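Local coordinates for protein proline iminopeptidase (Streptomyces halstedii, PDB 3WMR) that is an amidohydrolase of the alpha/beta hydrolase fold that acts on polyketide substrates and probably shares the N-terminal proline-releasing chemistry of peptidase family S33, at residues K156-L159 with Q160-R164; H193-R196 with A197-R201; D266-T269 with P270-K274; P300-F303 with H304-I308. All coordinates share one frame; numbering follows the deposited sequence.

How the contacts relate
Each contact lies within one unbroken piece of chain, so none closes a long loop; the four follow in series and neither nest nor cross. Contacts 1 and 2 sit on helices 155-166 and 189-202, in the insertion between strands 143-149 and 258-263. They meet where Met-162 SD lies 3.6 Å from Phe-198 CZ. Contact 3 follows strand 258-263, carries the predicted active-site Asp-266 and opens helix 270-279. It joins both earlier helices to the sheet: Glu-267 packs against Trp-158 and Phe-198. Contact 4, on helix 300-312, stands apart, with its nearest atoms about 9 Å from contact 3, and packs on strands 258-263 and 283-288.

Contact 1 of 4, residues K156-L159 with Q160-R164; sequences KIWL and QEMAR
One face of the Trp-158 indole is overlaid by the end of Met-162, one helical turn further on. Met-162 CE stands 3.9 Å from the centroid of the five-membered ring in a CH-pi contact, 14° off the ring normal, and SD also lies over this face, 3.7 Å from Trp-158 NE1. The indole N-H itself is given to the carbonyl of Glu-235. A second flat group, the Arg-164 guanidinium, has the Glu-161 carboxylate at its edge and in its plane: NE reaches Glu-161 OE2 at 3.0 Å and NH2 reaches OE1 at 2.9 Å, a side-on salt bridge. Glu-161 OE1 is also bonded to Thr-269. With CG anti to its backbone N (chi1 -178°), Trp-158 directs its indole toward the next turn, where the bends of Met-162 at chi2 and chi3 lay SD and CE on the ring. The backbone pairs the same two residues: Met-162 N donates to Trp-158 O at 2.8 Å. With an alanine in place of Trp-158, the Met-162 methyl would probably lose its platform and the Glu-235 carbonyl its indole donor. The i to i+4 pair is a Met-aromatic contact on helix 155-166, in the cap inserted into the alpha/beta hydrolase fold, with the indole about 4 Å from the side chain of His-293, the predicted catalytic proton donor.

Contact 2 of 4, residues H193-R196 with A197-R201; sequences HAMR and AFYDR
A Met-aromatic contact between Met-195 and Tyr-199, one turn apart, marks the buried side of helix 189-202, part of the cap of this alpha/beta hydrolase. Phe-198, next to Tyr-199 on the same helix, turns its ring toward Met-162 and Leu-165 of helix 155-166, whereas Ala-194 and Ala-197 rest on helix 171-183. On the partly exposed side, Arg-196 bends at chi2 and chi3 and brings its guanidinium to Asp-200, one turn on. The two form a salt bridge, but they are modelled too close together for its fine geometry to be trusted; as modelled, the oxygens of Asp-200 lie over one face of the guanidinium. Tyr-199 OH accepts from the backbone N of Glu-235, which anchors the far end of the ring. With CG anti to the backbone N (chi1 -173°), Met-195 is carried obliquely across that ring before turning at chi3. Its CG is 3.5 Å from Tyr-199 CE1, and SD approaches obliquely. The methyl CE sits over the middle of the ring, 3.8 Å from the Tyr-199 centroid and only 5° off the normal.

Contact 3 of 4, residues D266-T269 with P270-K274; sequences DEAT and PATVK
Thr-269 O is gripped by two donors from the first turn of the helix that follows. Thr-272 OG1 gives its proton at 2.7 Å from Thr-269 O, in the carbonyl plane and on a lone pair. Val-273 N comes to the same oxygen at 3.3 Å, and Thr-272 N adds a weak bond. Because Thr-272 OG1 sits between its own backbone N and carbonyl carbon (chi1 64°), it points back at the preceding turn. Its methyl CG2 meanwhile touches Thr-269 OG1 at 3.4 Å, the two threonine side chains crossing at about a right angle. Thr-269 is the N-cap: its OG1 takes a weak capping bond from Thr-272 N, its stronger partner being Glu-161.

Upstream, Asp-266 forms an Asx turn, its OD1 accepting from Ala-268 N at 2.7 Å. That N-H reaches OD1 from well above the carboxylate plane. The same oxygen is bonded to His-293 ND1, and OD2 to Gly-263 N; these bonds probably limit the rotation of the predicted catalytic aspartate and orient His-293, consistent with the Asp-His pair of serine hydrolase triads. Ala-268, at the centre of an inverse gamma turn, then swings the chain into the helix. The segment 266-274 lies between strand 258-263, on which Val-273 packs, and helix 155-166, whose Trp-158 touches Glu-267 and Ala-268, while Phe-198 and His-202 of helix 189-202 meet Glu-267.

Contact 4 of 4, residues P300-F303 with H304-I308; sequences PERF and HEVMI
The charged pair joins Arg-302 to Glu-305: NH1 donates to OE1 at 3.2 Å, in the plane of the guanidinium and on the anti side of the carboxylate, whose plane stands 81° from it. The arginine gets there with CG anti to the backbone N (chi1 -178°) and a bend at chi2. One face of its guanidinium is overlaid by Val-306 CG2, which lies 3.6 Å from Arg-302 NE.

From His-304 on, each backbone N-H donates to the carbonyl four residues earlier. Glu-305 N to Glu-301 O and Met-307 N to Phe-303 O are both 2.9 Å long. This is the first part of helix 300-312, the C-terminal helix of the alpha/beta hydrolase fold, whose inner side packs on strands 258-263 and 283-288.

Apolar contacts are made on that inner side. Phe-303 and Met-307 lie alongside each other, pointing the same way, and Met-307 CG makes a CH-pi contact above the rim, 3.9 Å from the centroid of the Phe-303 ring. SD stands oblique to the ring, in a Met-aromatic contact. Phe-303 also touches Leu-261 and Leu-288; with an alanine at Phe-303, a gap between helix and sheet is likely to open and the Met-307 chain to be freed to turn. On another side of the helix, His-304 ND1 is hydrogen-bonded to Ser-68, and Ile-308 CG1 rests over a face of its imidazole.

Contact 1 of 4, residues K156-L159 with Q160-R164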
# COMPACT_ATOMS: atom_id res chain seq x y z
N LYS A 156 -2.14 2.86 15.42
CA LYS A 156 -2.34 2.45 16.81
C LYS A 156 -3.08 1.13 16.90
O LYS A 156 -2.65 0.22 17.63
CB LYS A 156 -3.14 3.51 17.59
CG LYS A 156 -2.36 4.77 17.84
CD LYS A 156 -3.14 5.72 18.76
CE LYS A 156 -2.46 7.07 18.84
NZ LYS A 156 -1.09 6.96 19.45
N ILE A 157 -4.19 1.03 16.18
CA ILE A 157 -4.94 -0.20 16.13
C ILE A 157 -4.06 -1.29 15.48
O ILE A 157 -4.07 -2.43 15.92
CB ILE A 157 -6.27 -0.05 15.35
CG1 ILE A 157 -7.19 0.98 16.02
CG2 ILE A 157 -6.98 -1.39 15.27
CD1 ILE A 157 -8.40 1.35 15.19
N TRP A 158 -3.30 -0.91 14.46
CA TRP A 158 -2.35 -1.85 13.82
C TRP A 158 -1.46 -2.48 14.87
O TRP A 158 -1.43 -3.69 14.99
CB TRP A 158 -1.52 -1.12 12.76
CG TRP A 158 -0.53 -1.98 11.97
CD1 TRP A 158 0.78 -2.17 12.28
CD2 TRP A 158 -0.75 -2.66 10.73
NE1 TRP A 158 1.38 -2.94 11.32
CE2 TRP A 158 0.46 -3.28 10.37
CE3 TRP A 158 -1.87 -2.84 9.91
CZ2 TRP A 158 0.59 -4.05 9.22
CZ3 TRP A 158 -1.73 -3.61 8.75
CH2 TRP A 158 -0.52 -4.20 8.41
N LEU A 159 -0.77 -1.66 15.68
CA LEU A 159 0.14 -2.19 16.68
C LEU A 159 -0.54 -3.05 17.75
O LEU A 159 0.04 -4.03 18.19
CB LEU A 159 0.99 -1.08 17.33
CG LEU A 159 2.20 -0.67 16.49
CD1 LEU A 159 2.86 0.57 17.06
CD2 LEU A 159 3.19 -1.83 16.37
N GLN A 160 -1.77 -2.72 18.14
CA GLN A 160 -2.54 -3.60 19.04
C GLN A 160 -2.81 -4.96 18.40
O GLN A 160 -2.66 -6.03 19.02
CB GLN A 160 -3.85 -2.94 19.45
CG GLN A 160 -3.60 -1.75 20.35
CD GLN A 160 -4.78 -0.82 20.54
OE1 GLN A 160 -5.72 -0.79 19.76
NE2 GLN A 160 -4.71 -0.03 21.61
N GLU A 161 -3.18 -4.93 17.13
CA GLU A 161 -3.47 -6.16 16.42
C GLU A 161 -2.22 -7.00 16.15
O GLU A 161 -2.28 -8.22 16.22
CB GLU A 161 -4.28 -5.87 15.14
CG GLU A 161 -5.72 -5.48 15.45
CD GLU A 161 -6.52 -6.65 15.99
OE1 GLU A 161 -6.98 -7.50 15.18
OE2 GLU A 161 -6.68 -6.73 17.23
N MET A 162 -1.08 -6.35 15.90
CA MET A 162 0.20 -7.07 15.77
C MET A 162 0.52 -7.87 17.04
O MET A 162 0.92 -9.03 16.96
CB MET A 162 1.35 -6.11 15.49
CG MET A 162 1.31 -5.37 14.16
SD MET A 162 1.01 -6.38 12.70
CE MET A 162 -0.76 -6.20 12.49
N ALA A 163 0.33 -7.25 18.20
CA ALA A 163 0.55 -7.92 19.48
C ALA A 163 -0.38 -9.13 19.60
O ALA A 163 0.03 -10.18 20.09
CB ALA A 163 0.33 -6.95 20.64
N ARG A 164 -1.61 -8.99 19.13
CA ARG A 164 -2.56 -10.10 19.17
C ARG A 164 -2.08 -11.26 18.28
O ARG A 164 -2.01 -12.42 18.71
CB ARG A 164 -3.95 -9.61 18.75
CG ARG A 164 -5.06 -10.57 19.11
CD ARG A 164 -6.44 -10.03 18.72
NE ARG A 164 -6.54 -9.77 17.28
CZ ARG A 164 -6.66 -10.72 16.34
NH1 ARG A 164 -6.69 -12.01 16.65
NH2 ARG A 164 -6.74 -10.36 15.06

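Contact 2 of 4, residues H193-R196 with A197-R201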
# COMPACT_ATOMS: atom_id res chain seq x y z
N HIS A 193 14.19 -15.16 10.40
CA HIS A 193 13.40 -16.38 10.30
C HIS A 193 12.21 -16.42 11.28
O HIS A 193 11.19 -17.02 10.97
CB HIS A 193 14.32 -17.60 10.37
CG HIS A 193 15.20 -17.72 9.16
ND1 HIS A 193 14.69 -18.01 7.90
CD2 HIS A 193 16.52 -17.50 8.98
CE1 HIS A 193 15.68 -18.00 7.02
NE2 HIS A 193 16.80 -17.70 7.65
N ALA A 194 12.33 -15.74 12.42
CA ALA A 194 11.18 -15.52 13.30
C ALA A 194 10.15 -14.58 12.63
O ALA A 194 8.95 -14.86 12.64
CB ALA A 194 11.63 -14.96 14.64
N MET A 195 10.63 -13.50 12.02
CA MET A 195 9.80 -12.58 11.23
C MET A 195 9.06 -13.33 10.12
O MET A 195 7.92 -13.00 9.80
CB MET A 195 10.67 -11.49 10.61
CG MET A 195 9.92 -10.38 9.89
SD MET A 195 10.94 -9.56 8.64
CE MET A 195 10.79 -10.79 7.34
N ARG A 196 9.71 -14.35 9.56
CA ARG A 196 9.13 -15.17 8.48
C ARG A 196 7.97 -16.04 8.94
O ARG A 196 7.03 -16.26 8.19
CB ARG A 196 10.21 -16.04 7.84
CG ARG A 196 11.12 -15.25 6.92
CD ARG A 196 10.54 -15.23 5.53
NE ARG A 196 10.49 -16.60 5.06
CZ ARG A 196 9.61 -17.09 4.20
NH1 ARG A 196 8.68 -16.32 3.67
NH2 ARG A 196 9.67 -18.37 3.88
N ALA A 197 8.04 -16.55 10.16
CA ALA A 197 6.88 -17.20 10.73
C ALA A 197 5.65 -16.26 10.73
O ALA A 197 4.53 -16.73 10.60
CB ALA A 197 7.19 -17.70 12.13
N PHE A 198 5.85 -14.94 10.87
CA PHE A 198 4.72 -13.98 10.82
C PHE A 198 4.34 -13.72 9.37
O PHE A 198 3.17 -13.79 9.02
CB PHE A 198 5.05 -12.65 11.55
CG PHE A 198 3.92 -11.64 11.55
CD1 PHE A 198 3.69 -10.81 10.45
CD2 PHE A 198 3.13 -11.48 12.68
CE1 PHE A 198 2.67 -9.87 10.48
CE2 PHE A 198 2.11 -10.54 12.71
CZ PHE A 198 1.89 -9.73 11.62
N TYR A 199 5.33 -13.44 8.52
CA TYR A 199 5.06 -13.07 7.14
C TYR A 199 4.35 -14.22 6.42
O TYR A 199 3.38 -13.99 5.69
CB TYR A 199 6.34 -12.66 6.38
CG TYR A 199 6.76 -11.19 6.53
CD1 TYR A 199 6.84 -10.59 7.78
CD2 TYR A 199 7.15 -10.44 5.43
CE1 TYR A 199 7.23 -9.24 7.91
CE2 TYR A 199 7.57 -9.12 5.54
CZ TYR A 199 7.60 -8.53 6.79
OH TYR A 199 8.02 -7.23 6.88
N ASP A 200 4.82 -15.44 6.64
CA ASP A 200 4.23 -16.62 6.00
C ASP A 200 2.75 -16.79 6.36
O ASP A 200 2.03 -17.43 5.62
CB ASP A 200 4.98 -17.91 6.38
CG ASP A 200 6.43 -17.92 5.93
OD1 ASP A 200 6.83 -17.10 5.07
OD2 ASP A 200 7.21 -18.76 6.43
N ARG A 201 2.28 -16.20 7.47
CA ARG A 201 0.86 -16.32 7.80
C ARG A 201 0.04 -15.14 7.31
O ARG A 201 -1.09 -15.31 6.82
CB ARG A 201 0.65 -16.43 9.30
CG ARG A 201 1.19 -17.69 9.93
CD ARG A 201 0.87 -17.70 11.41
NE ARG A 201 1.43 -18.86 12.11
CZ ARG A 201 1.20 -19.14 13.39
NH1 ARG A 201 0.42 -18.35 14.12
NH2 ARG A 201 1.77 -20.20 13.94

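Contact 3 of 4, residues D266-T269 with P270-K274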
# COMPACT_ATOMS: atom_id res chain seq x y z
N ASP A 266 -5.06 -11.52 6.67
CA ASP A 266 -4.31 -10.28 6.55
C ASP A 266 -3.84 -9.75 7.91
O ASP A 266 -4.59 -9.77 8.88
CB ASP A 266 -5.21 -9.24 5.88
CG ASP A 266 -4.45 -8.11 5.17
OD1 ASP A 266 -3.33 -7.71 5.59
OD2 ASP A 266 -5.05 -7.59 4.20
N GLU A 267 -2.59 -9.30 7.97
CA GLU A 267 -2.13 -8.44 9.09
C GLU A 267 -3.02 -7.19 9.25
O GLU A 267 -3.17 -6.67 10.36
CB GLU A 267 -0.67 -8.03 8.89
CG GLU A 267 -0.31 -7.51 7.52
CD GLU A 267 1.11 -7.00 7.44
OE1 GLU A 267 1.91 -7.29 8.34
OE2 GLU A 267 1.42 -6.29 6.46
N ALA A 268 -3.58 -6.72 8.13
CA ALA A 268 -4.61 -5.69 8.15
C ALA A 268 -5.92 -6.37 8.53
O ALA A 268 -6.71 -6.77 7.65
CB ALA A 268 -4.70 -4.98 6.81
N THR A 269 -6.12 -6.56 9.83
CA THR A 269 -7.20 -7.40 10.35
C THR A 269 -8.52 -6.68 10.25
O THR A 269 -8.54 -5.46 10.06
CB THR A 269 -7.00 -7.77 11.83
OG1 THR A 269 -6.97 -6.57 12.62
CG2 THR A 269 -5.73 -8.61 12.05
N PRO A 270 -9.63 -7.43 10.40
CA PRO A 270 -10.95 -6.81 10.46
C PRO A 270 -11.02 -5.64 11.44
O PRO A 270 -11.65 -4.62 11.13
CB PRO A 270 -11.86 -7.95 10.87
CG PRO A 270 -11.25 -9.12 10.17
CD PRO A 270 -9.76 -8.90 10.27
N ALA A 271 -10.36 -5.77 12.58
CA ALA A 271 -10.28 -4.67 13.55
C ALA A 271 -9.58 -3.41 13.03
O ALA A 271 -9.95 -2.29 13.38
CB ALA A 271 -9.62 -5.14 14.84
N THR A 272 -8.54 -3.59 12.21
CA THR A 272 -7.77 -2.43 11.71
C THR A 272 -8.55 -1.63 10.69
O THR A 272 -8.38 -0.43 10.58
CB THR A 272 -6.42 -2.81 11.06
OG1 THR A 272 -6.64 -3.60 9.89
CG2 THR A 272 -5.52 -3.56 12.02
N VAL A 273 -9.43 -2.31 9.94
CA VAL A 273 -10.23 -1.64 8.91
C VAL A 273 -11.63 -1.22 9.37
O VAL A 273 -12.35 -0.57 8.63
CB VAL A 273 -10.34 -2.50 7.63
CG1 VAL A 273 -8.97 -2.85 7.10
CG2 VAL A 273 -11.16 -3.76 7.86
N LYS A 274 -12.00 -1.55 10.60
CA LYS A 274 -13.35 -1.25 11.10
C LYS A 274 -13.71 0.24 11.04
O LYS A 274 -14.85 0.58 10.69
CB LYS A 274 -13.54 -1.80 12.53
CG LYS A 274 -14.99 -1.87 12.96
CD LYS A 274 -15.18 -2.94 14.04
CE LYS A 274 -16.63 -3.09 14.47
NZ LYS A 274 -17.22 -1.78 14.90

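Contact 4 of 4, residues P300-F303 with H304-I308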
# COMPACT_ATOMS: atom_id res chain seq x y z
N PRO A 300 -5.12 -14.54 -7.47
CA PRO A 300 -5.02 -13.62 -8.60
C PRO A 300 -6.34 -13.39 -9.31
O PRO A 300 -6.68 -12.24 -9.64
CB PRO A 300 -4.02 -14.32 -9.54
CG PRO A 300 -3.35 -15.37 -8.74
CD PRO A 300 -4.26 -15.73 -7.61
N GLU A 301 -7.08 -14.46 -9.55
CA GLU A 301 -8.33 -14.38 -10.32
C GLU A 301 -9.46 -13.76 -9.51
O GLU A 301 -10.18 -12.92 -10.01
CB GLU A 301 -8.73 -15.76 -10.82
CG GLU A 301 -7.70 -16.35 -11.77
CD GLU A 301 -7.67 -17.87 -11.75
OE1 GLU A 301 -7.52 -18.45 -12.84
OE2 GLU A 301 -7.79 -18.47 -10.66
N ARG A 302 -9.61 -14.18 -8.26
CA ARG A 302 -10.68 -13.66 -7.40
C ARG A 302 -10.51 -12.15 -7.10
O ARG A 302 -11.49 -11.41 -7.07
CB ARG A 302 -10.77 -14.48 -6.11
CG ARG A 302 -11.89 -14.07 -5.16
CD ARG A 302 -13.25 -14.14 -5.83
NE ARG A 302 -14.29 -13.43 -5.07
CZ ARG A 302 -15.46 -13.04 -5.57
NH1 ARG A 302 -15.77 -13.28 -6.85
NH2 ARG A 302 -16.33 -12.40 -4.81
N PHE A 303 -9.27 -11.73 -6.89
CA PHE A 303 -8.97 -10.33 -6.72
C PHE A 303 -9.35 -9.51 -7.96
O PHE A 303 -10.00 -8.45 -7.86
CB PHE A 303 -7.48 -10.14 -6.39
CG PHE A 303 -7.06 -8.71 -6.32
CD1 PHE A 303 -7.08 -8.03 -5.11
CD2 PHE A 303 -6.68 -8.04 -7.46
CE1 PHE A 303 -6.71 -6.70 -5.05
CE2 PHE A 303 -6.30 -6.72 -7.41
CZ PHE A 303 -6.32 -6.05 -6.19
N HIS A 304 -8.95 -10.02 -9.12
CA HIS A 304 -9.32 -9.42 -10.40
C HIS A 304 -10.83 -9.29 -10.55
O HIS A 304 -11.32 -8.20 -10.85
CB HIS A 304 -8.76 -10.26 -11.56
CG HIS A 304 -9.18 -9.78 -12.91
ND1 HIS A 304 -8.40 -8.94 -13.67
CD2 HIS A 304 -10.29 -10.03 -13.63
CE1 HIS A 304 -9.02 -8.69 -14.81
NE2 HIS A 304 -10.17 -9.33 -14.81
N GLU A 305 -11.57 -10.38 -10.34
CA GLU A 305 -13.04 -10.35 -10.39
C GLU A 305 -13.64 -9.30 -9.45
O GLU A 305 -14.57 -8.59 -9.81
CB GLU A 305 -13.63 -11.72 -10.04
CG GLU A 305 -13.45 -12.80 -11.11
CD GLU A 305 -13.85 -14.19 -10.63
OE1 GLU A 305 -14.22 -14.36 -9.44
OE2 GLU A 305 -13.79 -15.14 -11.46
N VAL A 306 -13.11 -9.22 -8.23
CA VAL A 306 -13.65 -8.30 -7.23
C VAL A 306 -13.41 -6.86 -7.68
O VAL A 306 -14.33 -6.06 -7.68
CB VAL A 306 -13.06 -8.56 -5.84
CG1 VAL A 306 -13.42 -7.42 -4.87
CG2 VAL A 306 -13.58 -9.88 -5.29
N MET A 307 -12.19 -6.58 -8.12
CA MET A 307 -11.84 -5.27 -8.62
C MET A 307 -12.69 -4.85 -9.82
O MET A 307 -13.27 -3.77 -9.83
CB MET A 307 -10.36 -5.21 -8.97
CG MET A 307 -9.45 -5.08 -7.76
SD MET A 307 -9.72 -3.54 -6.84
CE MET A 307 -9.27 -2.32 -8.07
N ILE A 308 -12.78 -5.72 -10.83
CA ILE A 308 -13.57 -5.39 -12.01
C ILE A 308 -15.03 -5.10 -11.67
O ILE A 308 -15.62 -4.15 -12.20
CB ILE A 308 -13.48 -6.50 -13.08
CG1 ILE A 308 -12.06 -6.60 -13.62
CG2 ILE A 308 -14.46 -6.24 -14.22
CD1 ILE A 308 -11.52 -5.33 -14.24